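Local structure of apical membrane antigen 1-like protein, soluble form (Toxoplasma gondii, 3ZLE) at residues 145-150 with 199-204. The protein may take part in host cell invasion as a surface antigen of the sporozoite, this chain being its conserved extracellular region. Sequence-based numbering, arbitrary orientation.
Sequences KYPFVY and LVYGSA
The Phe148 ring lies over the backbone of Gly202: Gly202 N faces its centre, and CA, off to one side, makes a CH-pi contact 3.9 Å from the centroid. A chi1 of 70° sets CG between the backbone N and the carbonyl carbon, which swings the ring across to the neighbouring strand. The carbonyl of Ser203 meets the ring at its edge, with O 3.2 Å from Phe148 CE2. Phe148 and Gly202 form a hydrogen-bonded antiparallel pair; the bond from Phe148 N to Gly202 O is 2.8 Å and nearly straight (167°). Tyr150 and Val200 pair in the same way.

The other face of the sheet carries Val149, whose two methyls part: CG2 touches Tyr201 CD2 at 3.7 Å, and CG1 meets Leu199 CD2 at 3.8 Å. Pro147 lies alongside Tyr201, pointing the same way, its CG 3.9 Å from Tyr201 OH. Past the strands, a water bridges Lys145 O and Ala204 N.

Phe148 and Val200 pack on helix 120-129, whereas the Tyr201 ring takes a cation-pi contact from Lys55. The middle strand 148-151 and inner neighbour 199-202 pair in a five-stranded antiparallel sheet with that helix on its Phe148 face, consistent with the PAN fold in AMA1.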
ATOM      1  N   LYS A 145     -11.467   1.091  15.416  1.00 30.85           N
ATOM      2  CA  LYS A 145     -10.132   0.460  15.371  1.00 33.16           C
ATOM      3  C   LYS A 145      -9.047   1.373  14.783  1.00 31.21           C
ATOM      4  O   LYS A 145      -9.094   1.724  13.600  1.00 35.97           O
ATOM      5  CB  LYS A 145     -10.185  -0.828  14.568  1.00 38.00           C
ATOM      6  CG  LYS A 145     -11.262  -1.797  15.002  1.00 31.70           C
ATOM      7  CD  LYS A 145     -10.800  -2.591  16.185  1.00 36.47           C
ATOM      8  CE  LYS A 145     -11.666  -3.838  16.326  1.00 39.65           C
ATOM      9  NZ  LYS A 145     -11.698  -4.225  17.751  1.00 40.44           N
ATOM     10  N   TYR A 146      -7.995   1.601  15.570  1.00 31.26           N
ATOM     11  CA  TYR A 146      -6.766   2.270  15.111  1.00 27.98           C
ATOM     12  C   TYR A 146      -6.015   1.510  14.017  1.00 30.05           C
ATOM     13  O   TYR A 146      -6.083   0.277  13.954  1.00 32.97           O
ATOM     14  CB  TYR A 146      -5.816   2.462  16.287  1.00 24.04           C
ATOM     15  CG  TYR A 146      -6.382   3.284  17.426  1.00 25.83           C
ATOM     16  CD1 TYR A 146      -6.882   4.587  17.218  1.00 26.60           C
ATOM     17  CD2 TYR A 146      -6.360   2.794  18.733  1.00 25.08           C
ATOM     18  CE1 TYR A 146      -7.269   5.395  18.309  1.00 24.26           C
ATOM     19  CE2 TYR A 146      -6.750   3.590  19.812  1.00 27.59           C
ATOM     20  CZ  TYR A 146      -7.226   4.870  19.606  1.00 30.33           C
ATOM     21  OH  TYR A 146      -7.686   5.622  20.720  1.00 26.29           O
ATOM     22  N   PRO A 147      -5.324   2.238  13.122  1.00 28.80           N
ATOM     23  CA  PRO A 147      -4.376   1.607  12.201  1.00 27.70           C
ATOM     24  C   PRO A 147      -3.023   1.432  12.889  1.00 23.52           C
ATOM     25  O   PRO A 147      -2.787   2.031  13.938  1.00 23.73           O
ATOM     26  CB  PRO A 147      -4.222   2.663  11.090  1.00 23.68           C
ATOM     27  CG  PRO A 147      -4.415   3.963  11.804  1.00 23.57           C
ATOM     28  CD  PRO A 147      -5.499   3.679  12.826  1.00 30.08           C
ATOM     29  N   PHE A 148      -2.080   0.796  12.203  1.00 20.60           N
ATOM     30  CA  PHE A 148      -0.768   0.581  12.824  1.00 20.33           C
ATOM     31  C   PHE A 148       0.349   0.901  11.844  1.00 19.34           C
ATOM     32  O   PHE A 148       0.142   0.913  10.642  1.00 17.34           O
ATOM     33  CB  PHE A 148      -0.671  -0.885  13.249  1.00 18.64           C
ATOM     34  CG  PHE A 148      -0.560  -1.825  12.088  1.00 17.33           C
ATOM     35  CD1 PHE A 148       0.674  -2.072  11.494  1.00 18.04           C
ATOM     36  CD2 PHE A 148      -1.702  -2.343  11.495  1.00 17.90           C
ATOM     37  CE1 PHE A 148       0.770  -2.943  10.404  1.00 19.12           C
ATOM     38  CE2 PHE A 148      -1.637  -3.179  10.405  1.00 16.45           C
ATOM     39  CZ  PHE A 148      -0.399  -3.481   9.840  1.00 18.82           C
ATOM     40  N   VAL A 149       1.564   1.015  12.367  1.00 18.43           N
ATOM     41  CA  VAL A 149       2.734   1.084  11.538  1.00 17.16           C
ATOM     42  C   VAL A 149       3.775   0.196  12.178  1.00 23.23           C
ATOM     43  O   VAL A 149       4.033   0.290  13.407  1.00 20.40           O
ATOM     44  CB  VAL A 149       3.281   2.523  11.451  1.00 21.94           C
ATOM     45  CG1 VAL A 149       4.644   2.518  10.764  1.00 17.30           C
ATOM     46  CG2 VAL A 149       2.312   3.431  10.671  1.00 19.04           C
ATOM     47  N   TYR A 150       4.273  -0.783  11.419  1.00 16.96           N
ATOM     48  CA  TYR A 150       5.330  -1.614  11.966  1.00 18.82           C
ATOM     49  C   TYR A 150       6.637  -1.083  11.368  1.00 21.65           C
ATOM     50  O   TYR A 150       6.665  -0.734  10.178  1.00 23.38           O
ATOM     51  CB  TYR A 150       5.132  -3.100  11.573  1.00 17.78           C
ATOM     52  CG  TYR A 150       6.334  -3.948  11.956  1.00 19.57           C
ATOM     53  CD1 TYR A 150       6.697  -4.090  13.286  1.00 18.83           C
ATOM     54  CD2 TYR A 150       7.146  -4.540  10.990  1.00 20.10           C
ATOM     55  CE1 TYR A 150       7.778  -4.876  13.659  1.00 22.24           C
ATOM     56  CE2 TYR A 150       8.247  -5.301  11.360  1.00 22.46           C
ATOM     57  CZ  TYR A 150       8.575  -5.426  12.705  1.00 23.47           C
ATOM     58  OH  TYR A 150       9.680  -6.123  13.120  1.00 30.33           O
ATOM     59  N   LEU A 199       9.045   0.895   6.997  1.00 25.85           N
ATOM     60  CA  LEU A 199       7.739   1.037   7.571  1.00 24.16           C
ATOM     61  C   LEU A 199       6.743   0.182   6.841  1.00 26.79           C
ATOM     62  O   LEU A 199       6.859  -0.041   5.626  1.00 28.89           O
ATOM     63  CB  LEU A 199       7.303   2.499   7.524  1.00 21.08           C
ATOM     64  CG  LEU A 199       8.148   3.408   8.423  1.00 22.51           C
ATOM     65  CD1 LEU A 199       7.520   4.787   8.547  1.00 18.83           C
ATOM     66  CD2 LEU A 199       8.341   2.768   9.768  1.00 18.15           C
ATOM     67  N   VAL A 200       5.711  -0.219   7.556  1.00 23.69           N
ATOM     68  CA  VAL A 200       4.571  -0.885   6.943  1.00 26.11           C
ATOM     69  C   VAL A 200       3.366  -0.298   7.590  1.00 26.40           C
ATOM     70  O   VAL A 200       3.300  -0.279   8.803  1.00 24.58           O
ATOM     71  CB  VAL A 200       4.558  -2.395   7.232  1.00 26.86           C
ATOM     72  CG1 VAL A 200       3.414  -3.052   6.465  1.00 26.41           C
ATOM     73  CG2 VAL A 200       5.890  -3.017   6.818  1.00 28.18           C
ATOM     74  N   TYR A 201       2.491   0.312   6.784  1.00 23.87           N
ATOM     75  CA  TYR A 201       1.299   0.961   7.306  1.00 25.01           C
ATOM     76  C   TYR A 201       0.149   0.056   7.005  1.00 22.95           C
ATOM     77  O   TYR A 201       0.121  -0.601   5.956  1.00 24.78           O
ATOM     78  CB  TYR A 201       1.070   2.329   6.620  1.00 23.24           C
ATOM     79  CG  TYR A 201      -0.124   3.134   7.150  1.00 27.52           C
ATOM     80  CD1 TYR A 201      -1.426   2.853   6.736  1.00 27.60           C
ATOM     81  CD2 TYR A 201       0.078   4.282   7.906  1.00 27.22           C
ATOM     82  CE1 TYR A 201      -2.502   3.587   7.216  1.00 28.48           C
ATOM     83  CE2 TYR A 201      -0.984   5.070   8.315  1.00 27.06           C
ATOM     84  CZ  TYR A 201      -2.260   4.719   7.968  1.00 30.97           C
ATOM     85  OH  TYR A 201      -3.298   5.475   8.438  1.00 32.92           O
ATOM     86  N   GLY A 202      -0.766  -0.072   7.956  1.00 26.55           N
ATOM     87  CA  GLY A 202      -1.915  -0.959   7.740  1.00 22.72           C
ATOM     88  C   GLY A 202      -3.114  -0.572   8.579  1.00 22.49           C
ATOM     89  O   GLY A 202      -2.972   0.067   9.618  1.00 25.06           O
ATOM     90  N   SER A 203      -4.278  -1.094   8.197  1.00 21.95           N
ATOM     91  CA  SER A 203      -5.483  -1.006   9.022  1.00 22.51           C
ATOM     92  C   SER A 203      -5.467  -2.140  10.016  1.00 24.24           C
ATOM     93  O   SER A 203      -4.792  -3.137   9.814  1.00 26.76           O
ATOM     94  CB  SER A 203      -6.735  -1.162   8.146  1.00 20.86           C
ATOM     95  OG  SER A 203      -7.177  -2.497   8.213  1.00 24.06           O
ATOM     96  N   ALA A 204      -6.324  -2.059  11.025  1.00 24.25           N
ATOM     97  CA  ALA A 204      -6.278  -3.064  12.068  1.00 19.96           C
ATOM     98  C   ALA A 204      -6.899  -4.334  11.515  1.00 21.25           C
ATOM     99  O   ALA A 204      -6.751  -5.407  12.077  1.00 21.20           O
ATOM    100  CB  ALA A 204      -7.030  -2.587  13.303  1.00 22.66           C
TER
HETATM  101  O   HOH W   1      -7.989   0.219  11.317  1.00 28.84           O